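Local coordinates for conserved Archaeal protein (Sulfolobus acidocaldarius, PDB 4OPC) that catalyses the FAD-dependent hydrogenation of the isoprenoid double bonds of digeranylgeranylglycerophospholipids during the biosynthesis of archaeal membrane lipids, at residues A[83-88]-A[366-371]; A[170-175]-A[279-284]; A[332-337]-A[425-430]. All blocks are in the same frame, centred on the assembly; numbering follows the deposited sequence.

Interaction 1. Residues A[83-88]-A[366-371]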
loop_
_atom_site.group_PDB
_atom_site.type_symbol
_atom_site.label_atom_id
_atom_site.label_comp_id
_atom_site.label_asym_id
_atom_site.label_seq_id
_atom_site.Cartn_x
_atom_site.Cartn_y
_atom_site.Cartn_z
ATOM N N ASP A 83 -24.028 -11.953 1.486
ATOM C CA ASP A 83 -25.411 -12.093 1.028
ATOM C C ASP A 83 -26.087 -10.782 0.613
ATOM O O ASP A 83 -27.250 -10.781 0.197
ATOM C CB ASP A 83 -26.264 -12.872 2.050
ATOM C CG ASP A 83 -26.407 -12.167 3.404
ATOM O OD1 ASP A 83 -26.155 -10.952 3.530
ATOM O OD2 ASP A 83 -26.828 -12.851 4.370
ATOM N N MET A 84 -25.336 -9.692 0.728
ATOM C CA MET A 84 -25.780 -8.342 0.379
ATOM C C MET A 84 -26.973 -7.864 1.187
ATOM O O MET A 84 -27.592 -6.848 0.866
ATOM C CB MET A 84 -26.050 -8.214 -1.118
ATOM C CG MET A 84 -24.799 -8.353 -1.951
ATOM S SD MET A 84 -25.157 -8.033 -3.677
ATOM C CE MET A 84 -23.558 -8.326 -4.406
ATOM N N GLN A 85 -27.280 -8.583 2.265
ATOM C CA GLN A 85 -28.383 -8.188 3.127
ATOM C C GLN A 85 -27.984 -7.156 4.185
ATOM O O GLN A 85 -28.841 -6.500 4.773
ATOM C CB GLN A 85 -29.043 -9.415 3.769
ATOM C CG GLN A 85 -29.657 -10.373 2.743
ATOM C CD GLN A 85 -30.305 -11.575 3.388
ATOM O OE1 GLN A 85 -30.717 -11.520 4.543
ATOM N NE2 GLN A 85 -30.384 -12.671 2.647
ATOM N N THR A 86 -26.689 -7.008 4.434
ATOM C CA THR A 86 -26.249 -6.014 5.396
ATOM C C THR A 86 -25.185 -5.111 4.779
ATOM O O THR A 86 -24.163 -5.588 4.286
ATOM C CB THR A 86 -25.681 -6.661 6.678
ATOM O OG1 THR A 86 -26.626 -7.599 7.211
ATOM C CG2 THR A 86 -25.398 -5.591 7.714
ATOM N N VAL A 87 -25.440 -3.805 4.813
ATOM C CA VAL A 87 -24.493 -2.813 4.322
ATOM C C VAL A 87 -24.086 -1.907 5.474
ATOM O O VAL A 87 -24.936 -1.300 6.124
ATOM C CB VAL A 87 -25.103 -1.953 3.205
ATOM C CG1 VAL A 87 -24.117 -0.875 2.765
ATOM C CG2 VAL A 87 -25.483 -2.822 2.024
ATOM N N TRP A 88 -22.788 -1.847 5.739
ATOM C CA TRP A 88 -22.236 -0.927 6.719
ATOM C C TRP A 88 -21.745 0.332 6.017
ATOM O O TRP A 88 -21.035 0.259 5.008
ATOM C CB TRP A 88 -21.084 -1.581 7.480
ATOM C CG TRP A 88 -21.509 -2.579 8.532
ATOM C CD1 TRP A 88 -22.788 -2.945 8.861
ATOM C CD2 TRP A 88 -20.645 -3.338 9.386
ATOM N NE1 TRP A 88 -22.765 -3.881 9.872
ATOM C CE2 TRP A 88 -21.463 -4.132 10.215
ATOM C CE3 TRP A 88 -19.254 -3.411 9.541
ATOM C CZ2 TRP A 88 -20.937 -5.003 11.170
ATOM C CZ3 TRP A 88 -18.735 -4.273 10.493
ATOM C CH2 TRP A 88 -19.575 -5.054 11.295
ATOM N N GLY A 366 -21.994 -11.984 11.458
ATOM C CA GLY A 366 -21.357 -10.927 12.218
ATOM C C GLY A 366 -21.839 -9.548 11.801
ATOM O O GLY A 366 -22.077 -8.688 12.645
ATOM N N MET A 367 -22.009 -9.333 10.502
ATOM C CA MET A 367 -22.508 -8.045 10.028
ATOM C C MET A 367 -23.978 -7.841 10.380
ATOM O O MET A 367 -24.365 -6.773 10.863
ATOM C CB MET A 367 -22.271 -7.887 8.532
ATOM C CG MET A 367 -20.793 -7.750 8.200
ATOM S SD MET A 367 -20.439 -7.359 6.477
ATOM C CE MET A 367 -21.145 -5.714 6.366
ATOM N N LYS A 368 -24.800 -8.862 10.160
ATOM C CA LYS A 368 -26.222 -8.733 10.458
ATOM C C LYS A 368 -26.478 -8.503 11.946
ATOM O O LYS A 368 -27.350 -7.707 12.318
ATOM C CB LYS A 368 -27.006 -9.953 9.971
ATOM C CG LYS A 368 -28.486 -9.909 10.341
ATOM C CD LYS A 368 -29.301 -10.924 9.555
ATOM C CE LYS A 368 -29.422 -10.524 8.091
ATOM N NZ LYS A 368 -30.265 -11.496 7.339
ATOM N N LYS A 369 -25.718 -9.196 12.791
ATOM C CA LYS A 369 -25.907 -9.103 14.237
ATOM C C LYS A 369 -25.172 -7.914 14.843
ATOM O O LYS A 369 -25.230 -7.721 16.065
ATOM C CB LYS A 369 -25.443 -10.386 14.935
ATOM C CG LYS A 369 -26.204 -11.641 14.549
ATOM C CD LYS A 369 -27.532 -11.752 15.278
ATOM C CE LYS A 369 -28.232 -13.059 14.932
ATOM N NZ LYS A 369 -29.525 -13.230 15.649
ATOM N N LYS A 370 -24.490 -7.133 14.011
ATOM C CA LYS A 370 -23.735 -5.972 14.478
ATOM C C LYS A 370 -22.699 -6.358 15.531
ATOM O O LYS A 370 -22.644 -5.765 16.613
ATOM C CB LYS A 370 -24.676 -4.894 15.029
ATOM C CG LYS A 370 -25.450 -4.146 13.961
ATOM C CD LYS A 370 -24.498 -3.487 12.974
ATOM C CE LYS A 370 -23.560 -2.508 13.664
ATOM N NZ LYS A 370 -22.440 -2.095 12.772
ATOM N N ILE A 371 -21.889 -7.359 15.200
ATOM C CA ILE A 371 -20.838 -7.865 16.079
ATOM C C ILE A 371 -19.955 -6.723 16.597
ATOM O O ILE A 371 -19.574 -6.697 17.774
ATOM C CB ILE A 371 -20.011 -8.975 15.352
ATOM C CG1 ILE A 371 -19.036 -9.661 16.305
ATOM C CG2 ILE A 371 -19.310 -8.437 14.098
ATOM C CD1 ILE A 371 -18.340 -10.862 15.696
HETATM O O HOH W 1 -27.530 -12.752 6.839
#
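Lys368 NZ donates to Gln85 OE1 at 2.8 Å, the shortest polar bond between residues 83-88, which lead into strand 87-97, and residues 366-371, the C-terminal end of helix 360-368. A Schellman motif with Lys370 at positive phi closes that helix. The C=O...N angle at Gln85 is 151°, and the ammonium is tilted 28° out of the carbonyl plane. A water that donates to Asp83 OD2 also accepts a weak bond from Lys368 NZ, and so bridges the two opposite charges, weakly on the lysine side. Asp83 OD1 in turn accepts from the backbone N of Gln85 in an Asx turn, which probably helps to position Gln85.

Next to this polar rim, Thr86 CG2 rests on Met367 O at 3.5 Å, and Thr86 OG1 lies over CA and CB of Lys368. The indole of Trp88 is held between two side chains. Met367 CE lies over one face, 3.9 Å from the centroid of the five-membered ring, in a CH-pi contact. Over the opposite face Lys370 NZ makes a cation-pi contact, 3.7 Å from the same centroid; the bends at chi2 and chi3 curl the lysine chain back, and its ammonium also bonds to Ile372 O. An alanine at Trp88 would probably leave Met367 CE and Lys370 NZ without the ring between them and open a gap beside the helix end. The bond from Trp88 NE1 to Met367 O is weak, 3.5 Å long and bent to 136° at the hydrogen.

Interaction 2. Residues A[170-175]-A[279-284]; sequences PELPIT and MAWNGI
Pro173 sets CD over one face of the Trp281 indole, the side chains crossing at about a right angle: CD stands 3.8 Å from the centroid of the six-membered ring and 10° off its normal, a CH-pi contact. Pro173 CG reaches the outer rim of the same ring, 3.8 Å from Trp281 CZ3. Around the pyrrole part, Leu172 brings both methyls to the indole nitrogen, CD2 coming within 3.8 Å of Trp281 NE1. Ile174 packs nearer the backbone. Its CB meets Trp281 CB at 3.9 Å, its CG1 touches Ile284 CG2, and chi2 of 68° turns CD1 onto the peptide between Met279 and Ala280, 3.7 Å from Ala280 N.

No hydrogen bond joins the two segments; the contact is van der Waals packing, partly onto backbone and the indole nitrogen. Leu172 O accepts from both N and OG1 of Thr175, the hydroxyl lying in the carbonyl plane, which probably steadies the 3-10 turn that presents Pro173 and Ile174. In the other segment, a type II turn from Trp281 to Ile284 joins strands 280-281 and 284-286 as a tight hairpin at one margin of the Rossmann-type sheet. Beyond it, helix 327-330 touches Ala280 and Trp281, while strand 132-140 receives Ile284.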
loop_
_atom_site.group_PDB
_atom_site.type_symbol
_atom_site.label_atom_id
_atom_site.label_comp_id
_atom_site.label_asym_id
_atom_site.label_seq_id
_atom_site.Cartn_x
_atom_site.Cartn_y
_atom_site.Cartn_z
ATOM N N PRO A 170 21.983 -11.042 -0.494
ATOM C CA PRO A 170 20.782 -11.558 0.173
ATOM C C PRO A 170 20.848 -11.537 1.700
ATOM O O PRO A 170 19.802 -11.580 2.341
ATOM C CB PRO A 170 20.680 -12.997 -0.347
ATOM C CG PRO A 170 22.060 -13.348 -0.762
ATOM C CD PRO A 170 22.660 -12.078 -1.292
ATOM N N GLU A 171 22.046 -11.456 2.269
ATOM C CA GLU A 171 22.179 -11.422 3.721
ATOM C C GLU A 171 21.719 -10.090 4.336
ATOM O O GLU A 171 21.478 -10.017 5.540
ATOM C CB GLU A 171 23.613 -11.751 4.152
ATOM C CG GLU A 171 24.652 -10.701 3.801
ATOM C CD GLU A 171 25.267 -10.907 2.426
ATOM O OE1 GLU A 171 24.683 -11.646 1.603
ATOM O OE2 GLU A 171 26.344 -10.325 2.170
ATOM N N LEU A 172 21.582 -9.051 3.513
ATOM C CA LEU A 172 21.186 -7.738 4.013
ATOM C C LEU A 172 19.686 -7.674 4.275
ATOM O O LEU A 172 18.893 -8.140 3.464
ATOM C CB LEU A 172 21.563 -6.644 3.024
ATOM C CG LEU A 172 23.024 -6.619 2.593
ATOM C CD1 LEU A 172 23.230 -5.419 1.708
ATOM C CD2 LEU A 172 23.939 -6.577 3.813
ATOM N N PRO A 173 19.286 -7.066 5.400
ATOM C CA PRO A 173 17.857 -7.020 5.746
ATOM C C PRO A 173 17.016 -6.245 4.734
ATOM O O PRO A 173 15.806 -6.458 4.621
ATOM C CB PRO A 173 17.846 -6.304 7.102
ATOM C CG PRO A 173 19.217 -6.487 7.650
ATOM C CD PRO A 173 20.136 -6.513 6.467
ATOM N N ILE A 174 17.663 -5.360 3.987
ATOM C CA ILE A 174 16.981 -4.537 3.007
ATOM C C ILE A 174 16.537 -5.345 1.774
ATOM O O ILE A 174 15.814 -4.834 0.911
ATOM C CB ILE A 174 17.899 -3.342 2.597
ATOM C CG1 ILE A 174 17.055 -2.132 2.205
ATOM C CG2 ILE A 174 18.916 -3.752 1.534
ATOM C CD1 ILE A 174 16.309 -1.536 3.373
ATOM N N THR A 175 16.973 -6.604 1.687
ATOM C CA THR A 175 16.558 -7.490 0.596
ATOM C C THR A 175 15.376 -8.395 0.970
ATOM O O THR A 175 15.012 -9.273 0.191
ATOM C CB THR A 175 17.718 -8.400 0.120
ATOM O OG1 THR A 175 18.040 -9.366 1.135
ATOM C CG2 THR A 175 18.952 -7.567 -0.201
ATOM N N MET A 279 13.309 -0.314 6.575
ATOM C CA MET A 279 13.174 0.398 5.311
ATOM C C MET A 279 14.420 1.232 5.047
ATOM O O MET A 279 14.464 2.009 4.091
ATOM C CB MET A 279 11.918 1.279 5.333
ATOM C CG MET A 279 10.644 0.439 5.486
ATOM S SD MET A 279 9.185 1.417 5.928
ATOM C CE MET A 279 8.687 2.031 4.335
ATOM N N ALA A 280 15.451 1.047 5.873
ATOM C CA ALA A 280 16.711 1.786 5.729
ATOM C C ALA A 280 17.905 0.858 5.871
ATOM O O ALA A 280 17.911 -0.029 6.729
ATOM C CB ALA A 280 16.803 2.894 6.778
ATOM N N TRP A 281 18.932 1.085 5.060
ATOM C CA TRP A 281 20.211 0.430 5.254
ATOM C C TRP A 281 21.294 1.395 4.766
ATOM O O TRP A 281 21.006 2.558 4.473
ATOM C CB TRP A 281 20.228 -0.902 4.509
ATOM C CG TRP A 281 21.292 -1.826 4.973
ATOM C CD1 TRP A 281 22.400 -2.219 4.276
ATOM C CD2 TRP A 281 21.367 -2.461 6.247
ATOM N NE1 TRP A 281 23.158 -3.070 5.040
ATOM C CE2 TRP A 281 22.552 -3.233 6.258
ATOM C CE3 TRP A 281 20.556 -2.451 7.384
ATOM C CZ2 TRP A 281 22.935 -3.991 7.356
ATOM C CZ3 TRP A 281 20.944 -3.210 8.484
ATOM C CH2 TRP A 281 22.124 -3.966 8.457
ATOM N N ASN A 282 22.538 0.932 4.695
ATOM C CA ASN A 282 23.638 1.810 4.298
ATOM C C ASN A 282 23.445 2.329 2.879
ATOM O O ASN A 282 23.507 1.555 1.923
ATOM C CB ASN A 282 24.985 1.085 4.356
ATOM C CG ASN A 282 25.299 0.490 5.713
ATOM O OD1 ASN A 282 24.913 1.009 6.763
ATOM N ND2 ASN A 282 26.039 -0.609 5.696
ATOM N N GLY A 283 23.222 3.635 2.746
ATOM C CA GLY A 283 23.071 4.260 1.442
ATOM C C GLY A 283 21.735 4.060 0.744
ATOM O O GLY A 283 21.624 4.384 -0.446
ATOM N N ILE A 284 20.726 3.531 1.444
ATOM C CA ILE A 284 19.464 3.211 0.768
ATOM C C ILE A 284 18.261 3.289 1.698
ATOM O O ILE A 284 18.328 2.888 2.870
ATOM C CB ILE A 284 19.529 1.821 0.104
ATOM C CG1 ILE A 284 18.235 1.510 -0.646
ATOM C CG2 ILE A 284 19.888 0.731 1.132
ATOM C CD1 ILE A 284 18.335 0.291 -1.568
#

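Interaction 3. Residues A[332-337]-A[425-430]; sequences DMNICY and LNYPRS
Asn334 CB and CG pack against the phenol end of Tyr427, CB coming within 3.5 Å of CE2 and CG within 3.3 Å of OH. This is a helix-to-loop contact: residues 332-337 open helix 332-357, which the disulfide from Cys336 to Cys311 ties covalently to helix 302-322, and residues 425-430 belong to the connection between helices 410-425 and 434-452. The amide and ring planes are 42° apart, and Asn334 ND2 and Tyr427 OH, though 3.3 Å apart, meet at too poor an angle for a hydrogen bond. Both polar ends have other partners. Tyr427 OH bonds to Tyr277 O, and the Asn334 amide bonds to Met279 N through OD1 and to Thr278 OG1 through ND2. Two buried polar groups thus fit closely while each serves the segment 277-279. Tyr427 also makes an edge-to-face pair with Trp437 of helix 434-452.

The outer side is looser and more exposed. Ile335 CD1 keeps 3.9 Å from Tyr427 CD2, then the contact passes to Arg429, an exposed residue whose chain bends at chi2 and chi3 to fold back over the isoleucine. Ile335 supplies a hydrocarbon surface to the charged group: CD1 lies over the centre of the guanidinium, 3.8 Å above its plane.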
loop_
_atom_site.group_PDB
_atom_site.type_symbol
_atom_site.label_atom_id
_atom_site.label_comp_id
_atom_site.label_asym_id
_atom_site.label_seq_id
_atom_site.Cartn_x
_atom_site.Cartn_y
_atom_site.Cartn_z
ATOM N N ASP A 332 15.990 7.108 11.067
ATOM C CA ASP A 332 14.785 7.899 11.319
ATOM C C ASP A 332 13.679 7.579 10.325
ATOM O O ASP A 332 12.504 7.825 10.596
ATOM C CB ASP A 332 15.088 9.396 11.275
ATOM C CG ASP A 332 15.704 9.903 12.559
ATOM O OD1 ASP A 332 15.655 9.177 13.574
ATOM O OD2 ASP A 332 16.224 11.035 12.550
ATOM N N MET A 333 14.055 7.038 9.172
ATOM C CA MET A 333 13.067 6.581 8.199
ATOM C C MET A 333 12.121 5.597 8.878
ATOM O O MET A 333 10.895 5.711 8.770
ATOM C CB MET A 333 13.743 5.892 7.013
ATOM C CG MET A 333 12.771 5.154 6.102
ATOM S SD MET A 333 11.645 6.300 5.274
ATOM C CE MET A 333 10.369 5.182 4.710
ATOM N N ASN A 334 12.705 4.638 9.585
ATOM C CA ASN A 334 11.931 3.611 10.271
ATOM C C ASN A 334 11.108 4.204 11.399
ATOM O O ASN A 334 9.928 3.900 11.534
ATOM C CB ASN A 334 12.855 2.547 10.844
ATOM C CG ASN A 334 13.462 1.669 9.782
ATOM O OD1 ASN A 334 12.779 1.242 8.860
ATOM N ND2 ASN A 334 14.748 1.387 9.913
ATOM N N ILE A 335 11.735 5.041 12.217
ATOM C CA ILE A 335 11.031 5.635 13.351
ATOM C C ILE A 335 9.816 6.441 12.884
ATOM O O ILE A 335 8.701 6.268 13.397
ATOM C CB ILE A 335 11.956 6.542 14.165
ATOM C CG1 ILE A 335 13.221 5.789 14.605
ATOM C CG2 ILE A 335 11.199 7.130 15.354
ATOM C CD1 ILE A 335 12.947 4.500 15.332
ATOM N N CYS A 336 10.034 7.302 11.895
ATOM C CA CYS A 336 8.971 8.132 11.328
ATOM C C CYS A 336 7.869 7.268 10.733
ATOM O O CYS A 336 6.687 7.444 11.061
ATOM C CB CYS A 336 9.551 9.065 10.249
ATOM S SG CYS A 336 8.355 10.006 9.198
ATOM N N TYR A 337 8.237 6.312 9.881
ATOM C CA TYR A 337 7.209 5.524 9.206
ATOM C C TYR A 337 6.407 4.639 10.152
ATOM O O TYR A 337 5.182 4.556 10.022
ATOM C CB TYR A 337 7.768 4.697 8.037
ATOM C CG TYR A 337 6.635 4.064 7.296
ATOM C CD1 TYR A 337 5.864 4.806 6.406
ATOM C CD2 TYR A 337 6.256 2.753 7.547
ATOM C CE1 TYR A 337 4.776 4.239 5.762
ATOM C CE2 TYR A 337 5.168 2.189 6.907
ATOM C CZ TYR A 337 4.429 2.943 6.019
ATOM O OH TYR A 337 3.331 2.417 5.385
ATOM N N LEU A 425 5.526 -0.115 18.649
ATOM C CA LEU A 425 5.725 1.121 19.409
ATOM C C LEU A 425 7.078 1.114 20.125
ATOM O O LEU A 425 7.589 2.162 20.527
ATOM C CB LEU A 425 4.574 1.354 20.392
ATOM C CG LEU A 425 3.211 1.537 19.714
ATOM C CD1 LEU A 425 2.115 1.821 20.729
ATOM C CD2 LEU A 425 3.269 2.637 18.661
ATOM N N ASN A 426 7.667 -0.069 20.256
ATOM C CA ASN A 426 9.021 -0.209 20.784
ATOM C C ASN A 426 10.005 -0.630 19.695
ATOM O O ASN A 426 10.914 -1.428 19.932
ATOM C CB ASN A 426 9.046 -1.208 21.940
ATOM C CG ASN A 426 8.290 -0.709 23.154
ATOM O OD1 ASN A 426 8.737 0.209 23.841
ATOM N ND2 ASN A 426 7.138 -1.312 23.424
ATOM N N TYR A 427 9.813 -0.089 18.495
ATOM C CA TYR A 427 10.706 -0.353 17.382
ATOM C C TYR A 427 12.156 -0.052 17.792
ATOM O O TYR A 427 12.408 0.934 18.480
ATOM C CB TYR A 427 10.295 0.495 16.169
ATOM C CG TYR A 427 11.065 0.107 14.931
ATOM C CD1 TYR A 427 10.605 -0.906 14.092
ATOM C CD2 TYR A 427 12.280 0.716 14.630
ATOM C CE1 TYR A 427 11.332 -1.293 12.976
ATOM C CE2 TYR A 427 13.010 0.336 13.528
ATOM C CZ TYR A 427 12.535 -0.660 12.700
ATOM O OH TYR A 427 13.270 -1.027 11.603
ATOM N N PRO A 428 13.109 -0.907 17.368
ATOM C CA PRO A 428 14.522 -0.765 17.742
ATOM C C PRO A 428 15.057 0.626 17.442
ATOM O O PRO A 428 14.820 1.143 16.355
ATOM C CB PRO A 428 15.237 -1.762 16.829
ATOM C CG PRO A 428 14.221 -2.724 16.404
ATOM C CD PRO A 428 12.868 -2.087 16.522
ATOM N N ARG A 429 15.779 1.220 18.384
ATOM C CA ARG A 429 16.286 2.573 18.194
ATOM C C ARG A 429 17.556 2.605 17.352
ATOM O O ARG A 429 17.993 3.668 16.928
ATOM C CB ARG A 429 16.523 3.252 19.544
ATOM C CG ARG A 429 15.286 3.332 20.424
ATOM C CD ARG A 429 14.117 3.963 19.682
ATOM N NE ARG A 429 14.456 5.277 19.144
ATOM C CZ ARG A 429 13.562 6.180 18.751
ATOM N NH1 ARG A 429 12.264 5.918 18.842
ATOM N NH2 ARG A 429 13.968 7.352 18.276
ATOM N N SER A 430 18.144 1.438 17.120
ATOM C CA SER A 430 19.342 1.339 16.300
ATOM C C SER A 430 19.349 -0.008 15.577
ATOM O O SER A 430 18.640 -0.924 15.974
ATOM C CB SER A 430 20.592 1.489 17.165
ATOM O OG SER A 430 20.925 0.256 17.766
#

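Interactions 2 and 3 form a continuous region, their centres 15 Å apart and on the same side of the chain's centre. Met279 joins them: its N probably bonds to Asn334 OD1 at 2.8 Å, while its side chain packs on Met333 and Tyr337. The Met279 side chain lies about 9 Å from the bound dihydroflavin cofactor, which places the region near the FAD site without direct contact from this residue. Interaction 1 lies apart, its centre 44 Å from that of interaction 2 and 38 Å from that of interaction 3, yet the Trp88 side chain comes within about 4 Å of the bound phospholipid. Successive helices 332-357 and 360-368 connect interactions 3 and 1 along the chain.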